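Local coordinates for putative N-acetylmuramoyl-L-alanine amidase,autolysin cwp6 (Peptoclostridium difficile, PDB 5J72), which probably hydrolyses the amide link between N-acetylmuramic acid and L-alanine in peptidoglycan with a zinc-dependent amidase domain, and carries three CWB2 cell wall-binding domains, at residues Asp420-Lys423 against Asp424-Asn428. Numbering follows the deposited sequence.
Sequences DGMK and DSVIN
The carbonyl O of Lys-423 takes two backbone N-H groups from the first turn of the helix that starts at Asp-424. The N-H of Ile-427 comes in nearly straight, 167° at the hydrogen, with Ile-427 N 3.2 Å from Lys-423 O; this is the opening i to i+4 bond of the helix. Val-426 N is closer to Lys-423 O at 3.0 Å, but its N-H is bent to 124° and the bond is weak. Lys-423 is the N-cap residue, and it is its backbone carbonyl that accepts these N-H groups. Its CB lies against the CG2 branch of Val-426 at 3.8 Å, while the rest of the chain, kinked at chi2, chi3 and chi4, leads off the helix. One residue earlier, Met-422 packs against the same turn. With CG anti to the backbone N (chi1 -176°), its CG and SD both meet Val-426 CG1, each at 3.7 Å, and the two side chains cross at about a right angle. Met-422 (N') and Ile-427 (N4) form a hydrophobic staple, loose at 4.5 Å from Met-422 SD to Ile-427 CD1; the closer packing is on Val-426, one residue earlier in the helix. A water within hydrogen-bonding distance of Met-422 O (2.8 Å) and Asp-424 OD1 (2.7 Å) can bridge the two. In the third CWB2 domain, this loop leads from strand 411-418 into helix 424-433, and Asp-420 is salt-bridged to Lys-134. The buried side chains pack on the neighbouring parallel strands 391-394, 362-370, 411-418 and 128-135: Met-422 and Val-426 on Thr-394, Met-422 also on Val-368 and Lys-370, and Ile-427 on Val-368, Val-415, Gln-417 and Val-132.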
ATOM      1  N   ASP A 420     -15.799   3.246  -1.599  1.00 28.66           N
ATOM      2  CA  ASP A 420     -16.418   3.515  -2.880  1.00 33.74           C
ATOM      3  C   ASP A 420     -15.767   4.773  -3.534  1.00 35.49           C
ATOM      4  O   ASP A 420     -15.408   5.717  -2.827  1.00 35.13           O
ATOM      5  CB  ASP A 420     -17.899   3.816  -2.640  1.00 40.88           C
ATOM      6  CG  ASP A 420     -18.620   3.913  -3.957  1.00 50.23           C
ATOM      7  OD1 ASP A 420     -19.169   4.985  -4.245  1.00 53.46           O
ATOM      8  OD2 ASP A 420     -18.616   2.906  -4.712  1.00 53.51           O
ATOM      9  N   GLY A 421     -15.618   4.783  -4.850  1.00 36.33           N
ATOM     10  CA  GLY A 421     -15.072   5.968  -5.508  1.00 37.58           C
ATOM     11  C   GLY A 421     -13.918   5.672  -6.435  1.00 37.10           C
ATOM     12  O   GLY A 421     -13.677   6.453  -7.349  1.00 34.50           O
ATOM     13  N   MET A 422     -13.181   4.579  -6.197  1.00 31.16           N
ATOM     14  CA  MET A 422     -12.092   4.239  -7.069  1.00 30.69           C
ATOM     15  C   MET A 422     -12.681   3.747  -8.403  1.00 34.20           C
ATOM     16  O   MET A 422     -13.640   2.974  -8.387  1.00 33.26           O
ATOM     17  CB  MET A 422     -11.204   3.144  -6.445  1.00 29.36           C
ATOM     18  CG  MET A 422      -9.975   2.836  -7.317  1.00 24.95           C
ATOM     19  SD  MET A 422      -8.696   1.961  -6.386  1.00 27.26           S
ATOM     20  CE  MET A 422      -8.292   3.167  -5.211  1.00 28.53           C
ATOM     21  N   LYS A 423     -12.130   4.179  -9.549  1.00 31.58           N
ATOM     22  CA  LYS A 423     -12.692   3.757 -10.842  1.00 32.61           C
ATOM     23  C   LYS A 423     -12.529   2.289 -11.088  1.00 33.81           C
ATOM     24  O   LYS A 423     -11.535   1.703 -10.681  1.00 29.87           O
ATOM     25  CB  LYS A 423     -11.992   4.490 -12.013  1.00 35.05           C
ATOM     26  CG  LYS A 423     -12.038   5.998 -11.889  1.00 44.74           C
ATOM     27  CD  LYS A 423     -13.414   6.491 -11.563  1.00 54.78           C
ATOM     28  CE  LYS A 423     -14.003   7.223 -12.733  1.00 61.40           C
ATOM     29  NZ  LYS A 423     -14.300   8.629 -12.364  1.00 66.58           N
ATOM     30  N   ASP A 424     -13.497   1.676 -11.801  1.00 32.62           N
ATOM     31  CA  ASP A 424     -13.435   0.248 -12.105  1.00 35.27           C
ATOM     32  C   ASP A 424     -12.198  -0.058 -12.799  1.00 34.01           C
ATOM     33  O   ASP A 424     -11.567  -1.095 -12.641  1.00 34.93           O
ATOM     34  CB  ASP A 424     -14.617  -0.156 -13.044  1.00 41.84           C
ATOM     35  CG  ASP A 424     -15.985  -0.168 -12.373  1.00 51.66           C
ATOM     36  OD1 ASP A 424     -16.038  -0.093 -11.131  1.00 52.31           O
ATOM     37  OD2 ASP A 424     -16.997  -0.246 -13.094  1.00 56.00           O
ATOM     38  N   SER A 425     -11.847   0.881 -13.658  1.00 36.17           N
ATOM     39  CA  SER A 425     -10.666   0.845 -14.490  1.00 35.43           C
ATOM     40  C   SER A 425      -9.368   0.607 -13.639  1.00 32.46           C
ATOM     41  O   SER A 425      -8.514  -0.217 -13.959  1.00 32.39           O
ATOM     42  CB  SER A 425     -10.590   2.208 -15.192  1.00 39.86           C
ATOM     43  OG  SER A 425      -9.384   2.348 -15.895  1.00 50.65           O
ATOM     44  N   VAL A 426      -9.248   1.364 -12.570  1.00 29.85           N
ATOM     45  CA  VAL A 426      -8.087   1.309 -11.667  1.00 29.53           C
ATOM     46  C   VAL A 426      -8.016   0.010 -10.847  1.00 24.65           C
ATOM     47  O   VAL A 426      -6.978  -0.653 -10.848  1.00 23.86           O
ATOM     48  CB  VAL A 426      -8.251   2.557 -10.763  1.00 29.00           C
ATOM     49  CG1 VAL A 426      -7.129   2.610  -9.712  1.00 27.49           C
ATOM     50  CG2 VAL A 426      -8.258   3.825 -11.650  1.00 31.40           C
ATOM     51  N   ILE A 427      -9.127  -0.342 -10.175  1.00 27.31           N
ATOM     52  CA  ILE A 427      -9.096  -1.573  -9.360  1.00 28.82           C
ATOM     53  C   ILE A 427      -8.883  -2.812 -10.297  1.00 25.41           C
ATOM     54  O   ILE A 427      -8.101  -3.730  -9.981  1.00 24.10           O
ATOM     55  CB  ILE A 427     -10.400  -1.644  -8.482  1.00 28.53           C
ATOM     56  CG1 ILE A 427     -10.275  -2.832  -7.471  1.00 28.89           C
ATOM     57  CG2 ILE A 427     -11.660  -1.792  -9.347  1.00 27.79           C
ATOM     58  CD1 ILE A 427      -9.168  -2.496  -6.368  1.00 31.42           C
ATOM     59  N   ASN A 428      -9.511  -2.803 -11.482  1.00 27.21           N
ATOM     60  CA  ASN A 428      -9.337  -3.940 -12.389  1.00 31.75           C
ATOM     61  C   ASN A 428      -7.943  -4.031 -12.904  1.00 28.50           C
ATOM     62  O   ASN A 428      -7.431  -5.121 -13.109  1.00 28.12           O
ATOM     63  CB  ASN A 428     -10.329  -3.862 -13.598  1.00 36.06           C
ATOM     64  CG  ASN A 428      -9.987  -4.970 -14.587  1.00 52.55           C
ATOM     65  OD1 ASN A 428      -9.339  -4.712 -15.620  1.00 56.09           O
ATOM     66  ND2 ASN A 428     -10.274  -6.250 -14.289  1.00 54.34           N
TER
HETATM   67  O   HOH W   1     -14.969   0.566  -8.714  1.00 35.86           O